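Long-range contact in sulfate adenylyltransferase, adenylylsulfate kinase (Thiobacillus denitrificans, PDB 3CR8), which probably phosphorylates adenosine 5'-phosphosulfate with ATP to give 3'-phosphoadenylyl sulfate, the activated form of sulfate: residues 393-405 against 434-448. Numbering follows the deposited sequence.
Sequences LMEMGGRCVTLLD and VASEITKNRGIAICA
I444 N donates to C400 O at 2.9 Å, the first of the bonds that join strand 401-404, outermost in the parallel sheet of the P-loop kinase domain, to strand 444-447. T402 then reaches both ways along its neighbour: its N donates to I444 O at 3.1 Å and its O accepts from I446 N, both nearly straight, while L404 N to I446 O is bent and weak. On the other edge of strand 444-447, F370 and V372 continue the sheet.

V401, I444 and I446 point to the face covered by helix 380-394. With CG1 anti to the backbone N (chi1 179°), V401 lays CG2 on I444 CG1 at 3.7 Å and CG1 on I446 CD1 at 3.7 Å, crossing both isoleucines obliquely. I444 CG2 lies over one face of the R399 guanidinium, which is held by the carbonyls of Q368 and Y542. Replacing I444 with an alanine is likely to open a gap beside V401, where CG1 and CD1 had been, and to take away the CG2 methyl over the R399 guanidinium.

On the opposite face, L404 pushes CD1 against helix 421-440, 3.9 Å from V434 CG1 and 4.1 Å from A435 CB. T402 OG1, on this side too, bonds to E437 and K440 of the second subunit. Farther along, D405 OD2 is hydrogen-bonded to S383 OG of the predicted ATP site, and D405 OD1 lies 3.9 Å from A448 CB.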
loop_
_atom_site.group_PDB
_atom_site.type_symbol
_atom_site.label_atom_id
_atom_site.label_comp_id
_atom_site.label_asym_id
_atom_site.label_seq_id
_atom_site.Cartn_x
_atom_site.Cartn_y
_atom_site.Cartn_z
ATOM N N LEU A 393 -8.501 28.829 18.017
ATOM C CA LEU A 393 -7.536 27.752 18.036
ATOM C C LEU A 393 -8.221 26.419 18.332
ATOM O O LEU A 393 -7.732 25.364 17.928
ATOM C CB LEU A 393 -6.421 28.041 19.021
ATOM C CG LEU A 393 -5.600 29.203 18.502
ATOM C CD1 LEU A 393 -4.367 29.480 19.354
ATOM C CD2 LEU A 393 -5.208 28.928 17.075
ATOM N N MET A 394 -9.366 26.464 19.006
ATOM C CA MET A 394 -10.072 25.242 19.393
ATOM C C MET A 394 -10.764 24.588 18.230
ATOM O O MET A 394 -11.106 23.441 18.290
ATOM C CB MET A 394 -11.100 25.522 20.492
ATOM C CG MET A 394 -10.469 25.705 21.882
ATOM S SD MET A 394 -11.572 25.650 23.336
ATOM C CE MET A 394 -10.320 25.978 24.595
ATOM N N GLU A 395 -10.955 25.304 17.160
ATOM C CA GLU A 395 -11.551 24.734 15.980
ATOM C C GLU A 395 -10.679 23.697 15.318
ATOM O O GLU A 395 -11.074 23.092 14.346
ATOM C CB GLU A 395 -11.751 25.831 14.966
ATOM C CG GLU A 395 -12.699 26.905 15.320
ATOM C CD GLU A 395 -12.877 27.814 14.178
ATOM O OE1 GLU A 395 -13.631 28.759 14.262
ATOM O OE2 GLU A 395 -12.261 27.586 13.149
ATOM N N MET A 396 -9.467 23.536 15.809
ATOM C CA MET A 396 -8.442 22.835 15.067
ATOM C C MET A 396 -8.103 21.434 15.511
ATOM O O MET A 396 -7.583 20.634 14.765
ATOM C CB MET A 396 -7.171 23.648 15.088
ATOM C CG MET A 396 -7.159 24.780 14.110
ATOM S SD MET A 396 -5.894 25.993 14.502
ATOM C CE MET A 396 -6.288 27.264 13.301
ATOM N N GLY A 397 -8.355 21.142 16.750
ATOM C CA GLY A 397 -8.089 19.806 17.248
ATOM C C GLY A 397 -6.627 19.405 17.033
ATOM O O GLY A 397 -5.798 20.190 16.543
ATOM N N GLY A 398 -6.285 18.177 17.390
ATOM C CA GLY A 398 -4.889 17.785 17.323
ATOM C C GLY A 398 -4.135 18.230 18.568
ATOM O O GLY A 398 -3.584 17.405 19.299
ATOM N N ARG A 399 -4.110 19.535 18.817
ATOM C CA ARG A 399 -3.589 20.043 20.084
ATOM C C ARG A 399 -4.697 20.635 20.946
ATOM O O ARG A 399 -5.594 21.302 20.444
ATOM C CB ARG A 399 -2.481 21.060 19.838
ATOM C CG ARG A 399 -1.270 20.457 19.126
ATOM C CD ARG A 399 -0.349 21.525 18.622
ATOM N NE ARG A 399 -1.001 22.300 17.574
ATOM C CZ ARG A 399 -0.355 23.142 16.772
ATOM N NH1 ARG A 399 0.960 23.326 16.915
ATOM N NH2 ARG A 399 -1.019 23.795 15.822
ATOM N N CYS A 400 -4.653 20.346 22.243
ATOM C CA CYS A 400 -5.629 20.894 23.189
ATOM C C CYS A 400 -5.223 22.313 23.590
ATOM O O CYS A 400 -4.034 22.608 23.753
ATOM C CB CYS A 400 -5.770 20.004 24.439
ATOM S SG CYS A 400 -6.637 18.443 24.204
ATOM N N VAL A 401 -6.218 23.186 23.742
ATOM C CA VAL A 401 -5.992 24.570 24.160
ATOM C C VAL A 401 -6.453 24.834 25.589
ATOM O O VAL A 401 -7.546 24.445 25.976
ATOM C CB VAL A 401 -6.767 25.516 23.289
ATOM C CG1 VAL A 401 -6.517 26.940 23.761
ATOM C CG2 VAL A 401 -6.391 25.311 21.832
ATOM N N THR A 402 -5.604 25.490 26.372
ATOM C CA THR A 402 -5.959 25.865 27.740
ATOM C C THR A 402 -5.816 27.376 27.902
ATOM O O THR A 402 -4.778 27.966 27.571
ATOM C CB THR A 402 -5.065 25.166 28.786
ATOM O OG1 THR A 402 -5.339 23.755 28.798
ATOM C CG2 THR A 402 -5.300 25.757 30.163
ATOM N N LEU A 403 -6.874 27.997 28.409
ATOM C CA LEU A 403 -6.854 29.419 28.714
ATOM C C LEU A 403 -6.426 29.660 30.146
ATOM O O LEU A 403 -7.230 29.508 31.046
ATOM C CB LEU A 403 -8.248 29.994 28.543
ATOM C CG LEU A 403 -8.330 31.392 27.891
ATOM C CD1 LEU A 403 -9.734 31.962 27.990
ATOM C CD2 LEU A 403 -7.321 32.388 28.463
ATOM N N LEU A 404 -5.164 30.013 30.353
ATOM C CA LEU A 404 -4.685 30.387 31.673
ATOM C C LEU A 404 -4.966 31.876 31.965
ATOM O O LEU A 404 -4.063 32.722 31.857
ATOM C CB LEU A 404 -3.184 30.100 31.782
ATOM C CG LEU A 404 -2.801 28.619 31.856
ATOM C CD1 LEU A 404 -1.283 28.437 31.947
ATOM C CD2 LEU A 404 -3.452 27.973 33.052
ATOM N N ASP A 405 -6.203 32.211 32.341
ATOM C CA ASP A 405 -6.486 33.618 32.623
ATOM C C ASP A 405 -7.238 33.984 33.912
ATOM O O ASP A 405 -6.627 34.454 34.879
ATOM C CB ASP A 405 -7.163 34.278 31.434
ATOM C CG ASP A 405 -6.796 35.738 31.311
ATOM O OD1 ASP A 405 -5.855 36.171 32.014
ATOM O OD2 ASP A 405 -7.438 36.440 30.504
ATOM N N VAL A 434 3.280 26.493 34.489
ATOM C CA VAL A 434 2.189 25.626 34.081
ATOM C C VAL A 434 2.118 25.644 32.560
ATOM O O VAL A 434 2.014 24.594 31.900
ATOM C CB VAL A 434 0.854 25.997 34.750
ATOM C CG1 VAL A 434 -0.328 25.288 34.084
ATOM C CG2 VAL A 434 0.907 25.614 36.219
ATOM N N ALA A 435 2.220 26.839 31.991
ATOM C CA ALA A 435 2.233 26.949 30.537
ATOM C C ALA A 435 3.308 26.034 29.941
ATOM O O ALA A 435 3.028 25.288 29.013
ATOM C CB ALA A 435 2.410 28.406 30.077
ATOM N N SER A 436 4.522 26.053 30.488
ATOM C CA SER A 436 5.596 25.256 29.898
ATOM C C SER A 436 5.222 23.796 29.858
ATOM O O SER A 436 5.495 23.124 28.872
ATOM C CB SER A 436 6.946 25.482 30.605
ATOM O OG SER A 436 6.979 24.866 31.870
ATOM N N GLU A 437 4.597 23.309 30.929
ATOM C CA GLU A 437 4.175 21.920 30.982
ATOM C C GLU A 437 3.141 21.671 29.898
ATOM O O GLU A 437 3.231 20.646 29.194
ATOM C CB GLU A 437 3.667 21.521 32.368
ATOM C CG GLU A 437 4.742 21.447 33.416
ATOM C CD GLU A 437 5.566 20.164 33.351
ATOM O OE1 GLU A 437 4.977 19.055 33.302
ATOM O OE2 GLU A 437 6.812 20.266 33.369
ATOM N N ILE A 438 2.176 22.581 29.739
ATOM C CA ILE A 438 1.214 22.367 28.657
ATOM C C ILE A 438 1.924 22.226 27.289
ATOM O O ILE A 438 1.537 21.412 26.450
ATOM C CB ILE A 438 0.142 23.459 28.551
ATOM C CG1 ILE A 438 -0.542 23.676 29.880
ATOM C CG2 ILE A 438 -0.920 23.046 27.577
ATOM C CD1 ILE A 438 -1.156 22.436 30.394
ATOM N N THR A 439 2.963 23.017 27.058
ATOM C CA THR A 439 3.555 23.051 25.735
ATOM C C THR A 439 4.580 21.923 25.499
ATOM O O THR A 439 4.563 21.280 24.445
ATOM C CB THR A 439 4.047 24.491 25.340
ATOM O OG1 THR A 439 5.413 24.454 24.893
ATOM C CG2 THR A 439 3.934 25.422 26.504
ATOM N N LYS A 440 5.456 21.691 26.471
ATOM C CA LYS A 440 6.265 20.477 26.522
ATOM C C LYS A 440 5.441 19.265 26.045
ATOM O O LYS A 440 5.894 18.479 25.230
ATOM C CB LYS A 440 6.748 20.261 27.959
ATOM C CG LYS A 440 7.368 18.895 28.283
ATOM C CD LYS A 440 7.212 18.627 29.757
ATOM C CE LYS A 440 8.251 17.710 30.360
ATOM N NZ LYS A 440 8.258 17.944 31.865
ATOM N N ASN A 441 4.216 19.150 26.535
ATOM C CA ASN A 441 3.338 18.041 26.212
ATOM C C ASN A 441 2.498 18.216 24.945
ATOM O O ASN A 441 1.523 17.483 24.751
ATOM C CB ASN A 441 2.409 17.753 27.392
ATOM C CG ASN A 441 2.813 16.536 28.143
ATOM O OD1 ASN A 441 2.877 15.440 27.566
ATOM N ND2 ASN A 441 3.099 16.698 29.444
ATOM N N ARG A 442 2.845 19.185 24.102
ATOM C CA ARG A 442 2.227 19.292 22.780
ATOM C C ARG A 442 0.862 19.954 22.797
ATOM O O ARG A 442 0.041 19.733 21.905
ATOM C CB ARG A 442 2.094 17.907 22.121
ATOM C CG ARG A 442 3.011 17.639 20.921
ATOM C CD ARG A 442 4.306 18.452 21.005
ATOM N NE ARG A 442 5.494 17.811 21.605
ATOM C CZ ARG A 442 5.609 16.541 22.006
ATOM N NH1 ARG A 442 4.591 15.693 21.908
ATOM N NH2 ARG A 442 6.766 16.114 22.516
ATOM N N GLY A 443 0.599 20.767 23.809
ATOM C CA GLY A 443 -0.640 21.530 23.832
ATOM C C GLY A 443 -0.346 22.992 23.551
ATOM O O GLY A 443 0.819 23.391 23.444
ATOM N N ILE A 444 -1.392 23.804 23.417
ATOM C CA ILE A 444 -1.178 25.241 23.296
ATOM C C ILE A 444 -1.759 25.961 24.505
ATOM O O ILE A 444 -2.939 25.762 24.847
ATOM C CB ILE A 444 -1.720 25.866 21.967
ATOM C CG1 ILE A 444 -2.966 26.679 22.205
ATOM C CG2 ILE A 444 -2.004 24.847 20.820
ATOM C CD1 ILE A 444 -3.522 27.111 20.899
ATOM N N ALA A 445 -0.925 26.782 25.155
ATOM C CA ALA A 445 -1.325 27.532 26.364
ATOM C C ALA A 445 -1.435 29.007 26.067
ATOM O O ALA A 445 -0.523 29.597 25.493
ATOM C CB ALA A 445 -0.333 27.326 27.505
ATOM N N ILE A 446 -2.536 29.618 26.483
ATOM C CA ILE A 446 -2.768 31.036 26.196
ATOM C C ILE A 446 -2.854 31.854 27.467
ATOM O O ILE A 446 -3.793 31.702 28.226
ATOM C CB ILE A 446 -4.082 31.230 25.445
ATOM C CG1 ILE A 446 -3.985 30.659 24.035
ATOM C CG2 ILE A 446 -4.447 32.668 25.397
ATOM C CD1 ILE A 446 -5.347 30.399 23.477
ATOM N N CYS A 447 -1.882 32.734 27.673
ATOM C CA CYS A 447 -1.745 33.466 28.919
ATOM C C CYS A 447 -1.761 34.965 28.779
ATOM O O CYS A 447 -1.125 35.515 27.888
ATOM C CB CYS A 447 -0.336 33.297 29.468
ATOM S SG CYS A 447 0.136 31.643 29.605
ATOM N N ALA A 448 -2.456 35.630 29.702
ATOM C CA ALA A 448 -2.468 37.093 29.762
ATOM C C ALA A 448 -2.443 37.697 31.171
ATOM O O ALA A 448 -3.336 38.449 31.540
ATOM C CB ALA A 448 -3.739 37.494 29.014
#